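Local coordinates for uncharacterized protein gp49 (Pseudomonas phage YuA, PDB 3PES), which is of unknown function, a small phage protein of the YuA Gp49 family built from a three-stranded antiparallel sheet and a long C-terminal helix, at residues Val12-Cys17 with Trp61-Leu66; Val21-Tyr27 with Val78-Glu83. All blocks are in the same frame, centred on the assembly; numbering follows the deposited sequence. Where two conformers were deposited one is given.

Interaction 1. Residues Val12-Cys17 with Trp61-Leu66; sequences VAGIPC and WLERKL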
loop_
_atom_site.group_PDB
_atom_site.type_symbol
_atom_site.label_atom_id
_atom_site.label_comp_id
_atom_site.label_asym_id
_atom_site.label_seq_id
_atom_site.Cartn_x
_atom_site.Cartn_y
_atom_site.Cartn_z
ATOM N N VAL A 12 -8.722 4.269 9.973
ATOM C CA VAL A 12 -7.618 4.029 10.894
ATOM C C VAL A 12 -8.257 3.862 12.257
ATOM O O VAL A 12 -8.922 4.769 12.751
ATOM C CB VAL A 12 -6.601 5.178 10.896
ATOM C CG1 VAL A 12 -5.617 5.029 12.058
ATOM C CG2 VAL A 12 -5.864 5.220 9.564
ATOM N N ALA A 13 -8.086 2.674 12.835
ATOM C CA ALA A 13 -8.730 2.317 14.092
ATOM C C ALA A 13 -10.208 2.757 14.105
ATOM O O ALA A 13 -10.700 3.351 15.061
ATOM C CB ALA A 13 -7.937 2.877 15.286
ATOM N N GLY A 14 -10.900 2.473 13.010
ATOM C CA GLY A 14 -12.332 2.727 12.907
ATOM C C GLY A 14 -12.752 4.126 12.495
ATOM O O GLY A 14 -13.936 4.378 12.297
ATOM N N ILE A 15 -11.794 5.035 12.367
ATOM C CA ILE A 15 -12.085 6.421 12.003
ATOM C C ILE A 15 -11.909 6.603 10.496
ATOM O O ILE A 15 -10.843 6.290 9.969
ATOM C CB ILE A 15 -11.165 7.395 12.756
ATOM C CG1 ILE A 15 -11.357 7.225 14.262
ATOM C CG2 ILE A 15 -11.447 8.835 12.343
ATOM C CD1 ILE A 15 -10.274 7.869 15.067
ATOM N N PRO A 16 -12.942 7.118 9.794
ATOM C CA PRO A 16 -12.852 7.271 8.332
ATOM C C PRO A 16 -11.701 8.168 7.897
ATOM O O PRO A 16 -11.433 9.193 8.520
ATOM C CB PRO A 16 -14.185 7.933 7.960
ATOM C CG PRO A 16 -15.087 7.599 9.052
ATOM C CD PRO A 16 -14.281 7.474 10.297
ATOM N N CYS A 17 -11.031 7.775 6.819
ATOM C CA CYS A 17 -9.944 8.570 6.276
ATOM C C CYS A 17 -9.768 8.258 4.815
ATOM O O CYS A 17 -10.485 7.432 4.256
ATOM C CB CYS A 17 -8.643 8.263 6.997
ATOM S SG CYS A 17 -8.055 6.560 6.769
ATOM N N TRP A 61 -3.072 13.641 13.320
ATOM C CA TRP A 61 -3.814 13.083 14.445
ATOM C C TRP A 61 -4.270 11.642 14.173
ATOM O O TRP A 61 -4.407 10.863 15.112
ATOM C CB TRP A 61 -4.981 13.996 14.810
ATOM C CG TRP A 61 -5.826 14.282 13.645
ATOM C CD1 TRP A 61 -5.617 15.226 12.691
ATOM C CD2 TRP A 61 -7.011 13.593 13.278
ATOM N NE1 TRP A 61 -6.610 15.171 11.749
ATOM C CE2 TRP A 61 -7.481 14.171 12.090
ATOM C CE3 TRP A 61 -7.719 12.542 13.836
ATOM C CZ2 TRP A 61 -8.638 13.744 11.462
ATOM C CZ3 TRP A 61 -8.864 12.116 13.205
ATOM C CH2 TRP A 61 -9.315 12.716 12.035
ATOM N N LEU A 62 -4.459 11.280 12.911
ATOM C CA LEU A 62 -4.762 9.900 12.560
ATOM C C LEU A 62 -3.494 9.089 12.431
ATOM O O LEU A 62 -3.450 7.918 12.831
ATOM C CB LEU A 62 -5.561 9.816 11.257
ATOM C CG LEU A 62 -7.062 10.016 11.403
ATOM C CD1 LEU A 62 -7.762 9.828 10.080
ATOM C CD2 LEU A 62 -7.624 9.062 12.449
ATOM N N GLU A 63 -2.456 9.695 11.867
ATOM C CA GLU A 63 -1.169 9.015 11.764
ATOM C C GLU A 63 -0.724 8.512 13.139
ATOM O O GLU A 63 -0.251 7.385 13.263
ATOM C CB GLU A 63 -0.128 9.944 11.138
ATOM N N ARG A 64 -0.903 9.323 14.183
ATOM C CA ARG A 64 -0.565 8.914 15.558
ATOM C C ARG A 64 -1.390 7.735 16.092
ATOM O O ARG A 64 -0.980 7.037 17.040
ATOM C CB ARG A 64 -0.702 10.107 16.500
ATOM C CG ARG A 64 0.458 11.085 16.436
ATOM C CD ARG A 64 0.304 12.202 17.472
ATOM N NE ARG A 64 -0.972 12.899 17.318
ATOM C CZ ARG A 64 -1.486 13.778 18.178
ATOM N NH1 ARG A 64 -0.837 14.101 19.292
ATOM N NH2 ARG A 64 -2.662 14.342 17.913
ATOM N N LYS A 65 -2.553 7.512 15.495
ATOM C CA LYS A 65 -3.418 6.414 15.902
ATOM C C LYS A 65 -3.121 5.116 15.172
ATOM O O LYS A 65 -3.707 4.085 15.488
ATOM C CB LYS A 65 -4.886 6.774 15.701
ATOM C CG LYS A 65 -5.384 7.840 16.629
ATOM C CD LYS A 65 -6.890 7.899 16.543
ATOM C CE LYS A 65 -7.457 8.946 17.467
ATOM N NZ LYS A 65 -7.244 8.576 18.896
ATOM N N LEU A 66 -2.240 5.161 14.180
ATOM C CA LEU A 66 -1.839 3.936 13.524
ATOM C C LEU A 66 -1.125 3.031 14.510
ATOM O O LEU A 66 -0.249 3.452 15.269
ATOM C CB LEU A 66 -0.938 4.215 12.326
ATOM C CG LEU A 66 -1.572 4.759 11.048
ATOM C CD1 LEU A 66 -0.465 5.238 10.133
ATOM C CD2 LEU A 66 -2.410 3.699 10.346
#

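Interaction 2. Residues Val21-Tyr27 with Val78-Glu83; sequences VTYWEPY and VFDRME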
loop_
_atom_site.group_PDB
_atom_site.type_symbol
_atom_site.label_atom_id
_atom_site.label_comp_id
_atom_site.label_asym_id
_atom_site.label_seq_id
_atom_site.Cartn_x
_atom_site.Cartn_y
_atom_site.Cartn_z
ATOM N N VAL A 21 -1.748 6.851 -1.983
ATOM C CA VAL A 21 -0.563 6.106 -2.357
ATOM C C VAL A 21 0.374 7.045 -3.110
ATOM O O VAL A 21 -0.006 7.610 -4.143
ATOM C CB VAL A 21 -0.939 4.899 -3.243
ATOM C CG1 VAL A 21 0.289 4.053 -3.535
ATOM C CG2 VAL A 21 -2.019 4.043 -2.575
ATOM N N THR A 22 1.588 7.217 -2.581
ATOM C CA THR A 22 2.542 8.187 -3.137
ATOM C C THR A 22 3.639 7.540 -3.977
ATOM O O THR A 22 4.291 8.214 -4.779
ATOM C CB THR A 22 3.198 9.040 -2.044
ATOM O OG1 THR A 22 3.902 8.190 -1.148
ATOM C CG2 THR A 22 2.153 9.842 -1.261
ATOM N N TYR A 23 3.874 6.253 -3.752
ATOM C CA TYR A 23 4.826 5.491 -4.554
ATOM C C TYR A 23 4.330 4.053 -4.624
ATOM O O TYR A 23 3.895 3.516 -3.614
ATOM C CB TYR A 23 6.252 5.561 -3.967
ATOM C CG TYR A 23 7.228 4.838 -4.873
ATOM C CD1 TYR A 23 7.733 5.460 -6.021
ATOM C CD2 TYR A 23 7.574 3.514 -4.645
ATOM C CE1 TYR A 23 8.584 4.783 -6.898
ATOM C CE2 TYR A 23 8.432 2.832 -5.510
ATOM C CZ TYR A 23 8.916 3.466 -6.622
ATOM O OH TYR A 23 9.751 2.782 -7.469
ATOM N N TRP A 24 4.407 3.437 -5.800
ATOM C CA TRP A 24 4.079 2.011 -5.916
ATOM C C TRP A 24 5.058 1.302 -6.823
ATOM O O TRP A 24 5.226 1.681 -7.974
ATOM C CB TRP A 24 2.626 1.734 -6.360
ATOM C CG TRP A 24 2.309 0.265 -6.266
ATOM C CD1 TRP A 24 2.123 -0.615 -7.292
ATOM C CD2 TRP A 24 2.186 -0.501 -5.059
ATOM N NE1 TRP A 24 1.874 -1.874 -6.795
ATOM C CE2 TRP A 24 1.930 -1.839 -5.428
ATOM C CE3 TRP A 24 2.267 -0.180 -3.702
ATOM C CZ2 TRP A 24 1.740 -2.860 -4.479
ATOM C CZ3 TRP A 24 2.078 -1.190 -2.754
ATOM C CH2 TRP A 24 1.828 -2.512 -3.151
ATOM N N GLU A 25 5.691 0.257 -6.307
ATOM C CA GLU A 25 6.561 -0.579 -7.115
ATOM C C GLU A 25 5.733 -1.771 -7.571
ATOM O O GLU A 25 5.372 -2.601 -6.752
ATOM C CB GLU A 25 7.770 -1.054 -6.308
ATOM C CG GLU A 25 8.862 -1.701 -7.170
ATOM C CD GLU A 25 9.423 -0.744 -8.193
ATOM O OE1 GLU A 25 9.961 0.304 -7.786
ATOM O OE2 GLU A 25 9.338 -1.043 -9.404
ATOM N N PRO A 26 5.435 -1.874 -8.883
ATOM C CA PRO A 26 4.565 -2.993 -9.298
ATOM C C PRO A 26 5.121 -4.357 -8.925
ATOM O O PRO A 26 6.344 -4.562 -9.004
ATOM C CB PRO A 26 4.501 -2.841 -10.828
ATOM C CG PRO A 26 4.690 -1.371 -11.044
ATOM C CD PRO A 26 5.708 -0.950 -10.009
ATOM N N TYR A 27 4.237 -5.284 -8.548
ATOM C CA TYR A 27 4.682 -6.647 -8.265
ATOM C C TYR A 27 5.148 -7.285 -9.572
ATOM O O TYR A 27 4.447 -7.210 -10.587
ATOM C CB TYR A 27 3.556 -7.479 -7.667
ATOM C CG TYR A 27 3.995 -8.853 -7.222
ATOM C CD1 TYR A 27 4.794 -9.025 -6.083
ATOM C CD2 TYR A 27 3.605 -9.984 -7.934
ATOM C CE1 TYR A 27 5.192 -10.281 -5.663
ATOM C CE2 TYR A 27 3.992 -11.242 -7.518
ATOM C CZ TYR A 27 4.774 -11.383 -6.384
ATOM O OH TYR A 27 5.140 -12.628 -5.959
ATOM N N VAL A 78 -3.510 -1.393 0.223
ATOM C CA VAL A 78 -2.796 -0.694 -0.839
ATOM C C VAL A 78 -2.358 -1.667 -1.934
ATOM O O VAL A 78 -2.535 -1.387 -3.109
ATOM C CB VAL A 78 -1.602 0.109 -0.258
ATOM C CG1 VAL A 78 -0.724 0.699 -1.357
ATOM C CG2 VAL A 78 -2.135 1.211 0.646
ATOM N N PHE A 79 -1.785 -2.805 -1.556
ATOM C CA PHE A 79 -1.446 -3.815 -2.560
ATOM C C PHE A 79 -2.667 -4.194 -3.412
ATOM O O PHE A 79 -2.592 -4.226 -4.640
ATOM C CB PHE A 79 -0.858 -5.049 -1.866
ATOM C CG PHE A 79 -0.396 -6.142 -2.815
ATOM C CD1 PHE A 79 0.947 -6.326 -3.091
ATOM C CD2 PHE A 79 -1.316 -7.002 -3.406
ATOM C CE1 PHE A 79 1.370 -7.337 -3.975
ATOM C CE2 PHE A 79 -0.895 -8.011 -4.262
ATOM C CZ PHE A 79 0.447 -8.179 -4.538
ATOM N N ASP A 80 -3.789 -4.464 -2.757
ATOM C CA ASP A 80 -4.962 -4.916 -3.484
ATOM C C ASP A 80 -5.473 -3.809 -4.411
ATOM O O ASP A 80 -5.871 -4.073 -5.531
ATOM C CB ASP A 80 -6.066 -5.336 -2.511
ATOM C CG ASP A 80 -5.729 -6.600 -1.737
ATOM O OD1 ASP A 80 -4.803 -7.363 -2.111
ATOM O OD2 ASP A 80 -6.427 -6.831 -0.734
ATOM N N ARG A 81 -5.420 -2.558 -3.964
ATOM C CA ARG A 81 -5.834 -1.434 -4.811
ATOM C C ARG A 81 -4.901 -1.290 -6.016
ATOM O O ARG A 81 -5.362 -1.121 -7.148
ATOM C CB ARG A 81 -5.874 -0.144 -3.975
ATOM C CG ARG A 81 -6.071 1.131 -4.777
ATOM C CD ARG A 81 -7.293 1.132 -5.688
ATOM N NE ARG A 81 -7.317 2.359 -6.491
ATOM C CZ ARG A 81 -6.610 2.535 -7.608
ATOM N NH1 ARG A 81 -5.815 1.583 -8.089
ATOM N NH2 ARG A 81 -6.687 3.686 -8.244
HETATM N N MSE A 82 -3.589 -1.377 -5.775
HETATM C CA MSE A 82 -2.631 -1.089 -6.839
HETATM C C MSE A 82 -2.412 -2.234 -7.797
HETATM O O MSE A 82 -1.970 -2.022 -8.927
HETATM C CB MSE A 82 -1.296 -0.625 -6.252
HETATM C CG MSE A 82 -1.382 0.650 -5.369
HETATM SE SE MSE A 82 -2.284 2.137 -6.170
HETATM C CE MSE A 82 -1.091 2.477 -7.667
ATOM N N GLU A 83 -2.742 -3.438 -7.350
ATOM C CA GLU A 83 -2.600 -4.625 -8.189
ATOM C C GLU A 83 -3.926 -5.088 -8.793
ATOM O O GLU A 83 -3.999 -6.155 -9.380
ATOM C CB GLU A 83 -1.916 -5.754 -7.405
ATOM C CG GLU A 83 -0.499 -5.384 -6.947
ATOM C CD GLU A 83 0.500 -5.300 -8.079
ATOM O OE1 GLU A 83 0.337 -6.052 -9.068
ATOM O OE2 GLU A 83 1.448 -4.488 -7.978
HETATM O O HOH W 1 2.017 -6.169 -11.100
#

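Interaction 1. Residues Val12-Cys17 with Trp61-Leu66
Apolar side chains carry this contact, with no hydrogen bond between Val12-Cys17 and Trp61-Leu66. Val12 to Ile15 form a type I' turn, closed by Val12 N to Ile15 O and Ile15 N to Val12 O, both 2.9 Å. Its two central residues have positive phi; at Gly14 (phi 85°) a CB would press on the preceding carbonyl, so glycine fits there. Leu62, in the mt rotamer, lies at the middle of the contact: its CD1 reaches Cys17 CB at 3.6 Å and its CD2 reaches Ile15 CG2 at 3.8 Å. Val12, a beta-branched residue of the kind favoured in strands, has chi1 t and places CG1 3.7 Å from Leu62 O and CG2 3.9 Å from Leu66 CD2. Ile15 (mt) sends CD1 to Lys65 CD at 3.7 Å, while its CG2 lies at the edge of the exposed Trp61 ring. Lys65 thus lends its aliphatic stem to the boundary, as a long amphipathic chain can. The contact joins the hairpin turn between strands 6-12 and 15-25 to the short helix 60-63 and the turn after it. Val51 of strand 46-52 touches Val12, Cys17, Leu62 and Leu66, and Ile74 of helix 68-82 packs on Val12 and Leu66.

Interaction 2. Residues Val21-Tyr27 with Val78-Glu83
A single carboxylate oxygen, Glu83 OE2, accepts two hydrogen bonds from the strand side: one from the indole, Trp24 NE1 to Glu83 OE2 at 2.9 Å, and one from the backbone, Tyr27 N to Glu83 OE2 at 3.0 Å. Both are nearly straight, at 165° and 170°. Glu83 is the first residue to leave helical angles after helix 68-82, and its side chain is long enough to reach the strand from there. A water adds a second link, lying 2.6 Å from Glu83 OE1 and 2.7 Å from Tyr27 O.

Beside this polar end lies an apolar patch centred on Trp24, whose broad ring can span the gap between strand 21-25 and helix 78-82, their axes 10.2 Å apart and crossing at -74°. Selenomethionine Met82 lays its CB over the indole face, 3.4 Å from the centroid of the five-membered ring, a CH-pi contact; its SE, 5.3 Å from that centroid, adds an oblique Met-aromatic one. Trp24 CZ3 meets Val78 CG1 at 3.7 Å and Trp24 CZ2 meets Phe79 CD1 at 3.8 Å. Val21 CG2, 3.8 Å from Val78 CG1, continues the patch inward; beta-branching suits Val21 to its strand, and the small Val78 fits closely against Val21 and Trp24. The end of helix 68-82 thus packs across the three-stranded antiparallel sheet, Val78 also touching Phe8 of strand 6-12 and Trp49 of strand 46-52.

Indole serves both chemistries at once: its carbon surface packs on the helix while its one N-H is satisfied by Glu83, so a polar group sits beside apolar packing without losing its hydrogen bond.

Overall arrangement
Strand 15-25 takes part in both contacts, which lie about 20 Å apart between centres. Interaction 1 uses its start and the hairpin turn before it, and its centre is about 16 Å from that of the chain; interaction 2 uses the strand's far end and the residues after it, and its centre lies about 5 Å from that of the chain. Each is only partly buried. Their helical partners, 60-63 and 68-82, follow one another in sequence, so the C-terminal part of the chain meets this strand first near its beginning and later near its end. Interaction 1 relies on apolar packing without hydrogen bonds between its segments, whereas interaction 2 adds direct hydrogen bonds and a water.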